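Local atomic coordinates of AP endonuclease, family 2 (PDB entry 3NGF), a protein that probably isomerises hydroxypyruvate as a member of the hyi family, binding manganese in a xylose isomerase-like TIM barrel, and may act as an AP endonuclease. Residues Asp47-Ala50 with Asp51-Ala54; Val95-Ala98 with Leu99-Leu103. All coordinates share one frame; numbering follows the deposited sequence.

Contact 1: Asp47-Ala50 with Asp51-Ala54; sequences DFDA and DVIA
With its chi1 torsion at 176°, Asp49 holds CG trans to its own backbone N and swings the carboxylate forward over the first turn of helix 50-59, where OD1 accepts a hydrogen bond from Asp51 N at 3.0 Å. This is an N-cap: Asp49 is the last residue before the helix, and its side chain takes up an amide hydrogen that the opening turn cannot satisfy from within. The donor does not lie in the plane of the carboxylate but comes in from above it, 72° out of plane, and the N-H still points fairly straight at the oxygen (153°). Asp51 keeps CG opposite its carbonyl carbon, and the two carboxylates stand on the solvent side with OD1 of Asp49 4.4 Å from OD1 of Asp51. Their like charges are probably eased by a water that can donate to OD1 of Asp49 and, weakly, to OD2 of Asp51, though it has more acceptors near it than protons. A negative charge at this end of the helix should also suit the positive end of its dipole. The backbone of Asp49 works as well: its O receives a nearly straight bond from Ile53 N, and a weak one from Val52 N. Ala50 O takes Ala54 N at 2.9 Å, continuing the helix. Phe48, in the loop after strand 39-41, turns its ring away from the helix toward Phe25 and Leu26. In one of the two positions modelled for Ile53, CD1 lies 4.1 Å from CB of Phe48. CG2 of Val52 lies across the Asp49 side chain, 3.7 Å from CB of Asp49.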
loop_
_atom_site.group_PDB
_atom_site.type_symbol
_atom_site.label_atom_id
_atom_site.label_comp_id
_atom_site.label_asym_id
_atom_site.label_seq_id
_atom_site.Cartn_x
_atom_site.Cartn_y
_atom_site.Cartn_z
ATOM N N ASP A 47 12.245 -6.624 10.217
ATOM C CA ASP A 47 12.749 -6.906 11.572
ATOM C C ASP A 47 12.347 -8.299 12.068
ATOM O O ASP A 47 12.680 -8.664 13.205
ATOM C CB ASP A 47 12.318 -5.825 12.580
ATOM C CG ASP A 47 13.264 -5.731 13.813
ATOM O OD1 ASP A 47 14.524 -5.788 13.667
ATOM O OD2 ASP A 47 12.736 -5.578 14.944
ATOM N N PHE A 48 11.676 -9.073 11.213
ATOM C CA PHE A 48 11.275 -10.454 11.505
ATOM C C PHE A 48 11.795 -11.429 10.444
ATOM O O PHE A 48 12.008 -11.043 9.287
ATOM C CB PHE A 48 9.738 -10.529 11.629
ATOM C CG PHE A 48 9.163 -9.637 12.707
ATOM C CD1 PHE A 48 8.829 -8.304 12.437
ATOM C CD2 PHE A 48 8.945 -10.133 13.997
ATOM C CE1 PHE A 48 8.304 -7.489 13.437
ATOM C CE2 PHE A 48 8.424 -9.344 14.996
ATOM C CZ PHE A 48 8.100 -8.009 14.737
ATOM N N ASP A 49 12.025 -12.681 10.846
ATOM C CA ASP A 49 12.427 -13.788 9.956
ATOM C C ASP A 49 11.281 -14.058 8.956
ATOM O O ASP A 49 10.132 -14.265 9.348
ATOM C CB ASP A 49 12.743 -15.039 10.796
ATOM C CG ASP A 49 13.097 -16.306 9.967
ATOM O OD1 ASP A 49 13.307 -16.257 8.725
ATOM O OD2 ASP A 49 13.196 -17.384 10.590
ATOM N N ALA A 50 11.608 -14.058 7.663
ATOM C CA ALA A 50 10.610 -14.368 6.640
ATOM C C ALA A 50 9.908 -15.705 6.898
ATOM O O ALA A 50 8.705 -15.812 6.659
ATOM C CB ALA A 50 11.229 -14.371 5.237
ATOM N N ASP A 51 10.662 -16.715 7.337
ATOM C CA ASP A 51 10.079 -18.028 7.583
ATOM C C ASP A 51 8.978 -17.968 8.678
ATOM O O ASP A 51 7.997 -18.723 8.630
ATOM C CB ASP A 51 11.134 -19.046 8.011
ATOM C CG ASP A 51 12.037 -19.527 6.878
ATOM O OD1 ASP A 51 11.879 -19.117 5.703
ATOM O OD2 ASP A 51 12.905 -20.383 7.208
ATOM N N VAL A 52 9.176 -17.124 9.693
ATOM C CA VAL A 52 8.233 -16.979 10.790
ATOM C C VAL A 52 6.946 -16.330 10.267
ATOM O O VAL A 52 5.864 -16.825 10.535
ATOM C CB VAL A 52 8.848 -16.167 11.975
ATOM C CG1 VAL A 52 7.790 -15.821 13.043
ATOM C CG2 VAL A 52 10.041 -16.928 12.570
ATOM N N ILE A 53 7.072 -15.236 9.509
ATOM C CA ILE A 53 5.898 -14.601 8.899
ATOM C C ILE A 53 5.177 -15.564 7.949
ATOM O O ILE A 53 3.947 -15.654 7.976
ATOM C CB ILE A 53 6.246 -13.291 8.148
ATOM C CG1 ILE A 53 6.721 -12.213 9.118
ATOM C CG2 ILE A 53 5.020 -12.772 7.390
ATOM C CD1 ILE A 53 7.250 -10.925 8.401
ATOM N N ALA A 54 5.931 -16.335 7.160
ATOM C CA ALA A 54 5.316 -17.363 6.261
ATOM C C ALA A 54 4.445 -18.346 7.072
ATOM O O ALA A 54 3.318 -18.701 6.656
ATOM C CB ALA A 54 6.420 -18.151 5.476
HETATM O O HOH W 1 15.018 -18.634 8.265
#

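Contact 2: Val95-Ala98 with Leu99-Leu103; sequences VDIA and LHYAL
Tyr101 turns the edge of its ring back toward the preceding turn of the helix, and CD1 comes to 3.4 Å from Ile97 O, which lies near the ring plane. CG2 of Ile97 lies 4.4 Å from CE1 of Tyr101, raised from the ring plane, a loose apolar contact between residues four apart. A chi1 of -81° sets CG of Tyr101 opposite the carbonyl carbon and beside the backbone N, which sends the ring back along the Ile97 side. In His100 and Leu99, CG lies trans to N instead; the imidazole of His100 thereby leads away from the earlier turn, and the part that touches it is CB, 3.5 Å from Ile97 O. CE1 of Tyr101 sits at the edge of that imidazole, in its plane. All of this belongs to helix 88-104, one of the outer helices of the TIM barrel. Its regular ladder of i to i+4 bonds links the two turns: Leu99 N to Val95 O at 2.8 Å, His100 N to Asp96 O, Tyr101 N to Ile97 O, and Ala102 N to Ala98 O. Ile97 O thus accepts the amide of Tyr101, at 3.3 Å a longer bond than its neighbours, while the ring edge of the same residue flanks it. Leu99 sets its CB 3.3 Å from Val95 O and meets Leu140 of helix 122-140. On the side facing the barrel, Tyr101 and Ala102 rest on Phe67 of strand 63-68, and Tyr46 packs edge-to-face with the Tyr101 ring. The phenol OH of Tyr101 is hydrogen-bonded to Phe48 O.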
loop_
_atom_site.group_PDB
_atom_site.type_symbol
_atom_site.label_atom_id
_atom_site.label_comp_id
_atom_site.label_asym_id
_atom_site.label_seq_id
_atom_site.Cartn_x
_atom_site.Cartn_y
_atom_site.Cartn_z
ATOM N N VAL A 95 15.645 -4.038 -3.420
ATOM C CA VAL A 95 14.731 -4.862 -4.193
ATOM C C VAL A 95 14.961 -6.349 -3.950
ATOM O O VAL A 95 13.993 -7.105 -3.846
ATOM C CB VAL A 95 14.792 -4.549 -5.705
ATOM C CG1 VAL A 95 13.906 -5.563 -6.529
ATOM C CG2 VAL A 95 14.337 -3.134 -5.939
ATOM N N ASP A 96 16.230 -6.755 -3.869
ATOM C CA ASP A 96 16.591 -8.147 -3.577
ATOM C C ASP A 96 16.002 -8.604 -2.247
ATOM O O ASP A 96 15.450 -9.704 -2.144
ATOM C CB ASP A 96 18.116 -8.325 -3.543
ATOM C CG ASP A 96 18.758 -8.194 -4.916
ATOM O OD1 ASP A 96 18.134 -8.606 -5.907
ATOM O OD2 ASP A 96 19.897 -7.680 -5.008
ATOM N N ILE A 97 16.128 -7.743 -1.243
ATOM C CA ILE A 97 15.659 -8.005 0.097
ATOM C C ILE A 97 14.138 -8.127 0.091
ATOM O O ILE A 97 13.592 -9.096 0.616
ATOM C CB ILE A 97 16.087 -6.877 1.072
ATOM C CG1 ILE A 97 17.615 -6.855 1.253
ATOM C CG2 ILE A 97 15.427 -7.070 2.448
ATOM C CD1 ILE A 97 18.103 -5.707 2.147
ATOM N N ALA A 98 13.464 -7.160 -0.543
ATOM C CA ALA A 98 11.996 -7.223 -0.700
ATOM C C ALA A 98 11.515 -8.496 -1.434
ATOM O O ALA A 98 10.540 -9.116 -1.013
ATOM C CB ALA A 98 11.494 -5.968 -1.419
ATOM N N LEU A 99 12.226 -8.878 -2.492
ATOM C CA LEU A 99 11.924 -10.079 -3.294
ATOM C C LEU A 99 12.041 -11.344 -2.448
ATOM O O LEU A 99 11.149 -12.207 -2.517
ATOM C CB LEU A 99 12.810 -10.155 -4.559
ATOM C CG LEU A 99 12.607 -11.317 -5.541
ATOM C CD1 LEU A 99 11.141 -11.436 -5.985
ATOM C CD2 LEU A 99 13.552 -11.205 -6.769
ATOM N N HIS A 100 13.103 -11.451 -1.649
ATOM C CA HIS A 100 13.271 -12.585 -0.718
ATOM C C HIS A 100 12.043 -12.776 0.158
ATOM O O HIS A 100 11.501 -13.877 0.245
ATOM C CB HIS A 100 14.524 -12.434 0.167
ATOM C CG HIS A 100 14.571 -13.399 1.308
ATOM N ND1 HIS A 100 14.822 -14.748 1.134
ATOM C CD2 HIS A 100 14.366 -13.223 2.639
ATOM C CE1 HIS A 100 14.774 -15.354 2.309
ATOM N NE2 HIS A 100 14.511 -14.454 3.240
ATOM N N TYR A 101 11.572 -11.682 0.771
ATOM C CA TYR A 101 10.370 -11.750 1.577
ATOM C C TYR A 101 9.112 -12.007 0.756
ATOM O O TYR A 101 8.246 -12.788 1.169
ATOM C CB TYR A 101 10.199 -10.459 2.401
ATOM C CG TYR A 101 11.024 -10.416 3.648
ATOM C CD1 TYR A 101 12.392 -10.133 3.595
ATOM C CD2 TYR A 101 10.450 -10.631 4.896
ATOM C CE1 TYR A 101 13.154 -10.088 4.735
ATOM C CE2 TYR A 101 11.202 -10.579 6.042
ATOM C CZ TYR A 101 12.554 -10.311 5.965
ATOM O OH TYR A 101 13.302 -10.274 7.112
ATOM N N ALA A 102 9.002 -11.376 -0.404
ATOM C CA ALA A 102 7.825 -11.588 -1.270
ATOM C C ALA A 102 7.684 -13.042 -1.708
ATOM O O ALA A 102 6.591 -13.587 -1.683
ATOM C CB ALA A 102 7.865 -10.673 -2.500
ATOM N N LEU A 103 8.789 -13.693 -2.054
ATOM C CA LEU A 103 8.705 -15.107 -2.410
ATOM C C LEU A 103 8.337 -15.973 -1.195
ATOM O O LEU A 103 7.470 -16.854 -1.301
ATOM C CB LEU A 103 10.010 -15.549 -3.085
ATOM C CG LEU A 103 10.308 -14.852 -4.424
ATOM C CD1 LEU A 103 11.718 -15.210 -4.963
ATOM C CD2 LEU A 103 9.244 -15.217 -5.478
#

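The contacts come in series along the chain, the first at the start of helix 50-59 and the second within helix 88-104, with strand 63-68 between them. Both helices belong to the outer layer of the eight-stranded parallel barrel, and the centres of the contacts are about 12 Å apart. They touch directly: the bond between Tyr101 and Phe48 bridges them, and Ala50 CB packs against CD2 of Tyr101 and NE2 of His100. The small alanine in the first turn of one helix thus meets two side chains of the next. Both contacts lie away from the manganese site; they join the start of helix 50-59 to helix 88-104 in the barrel's outer layer.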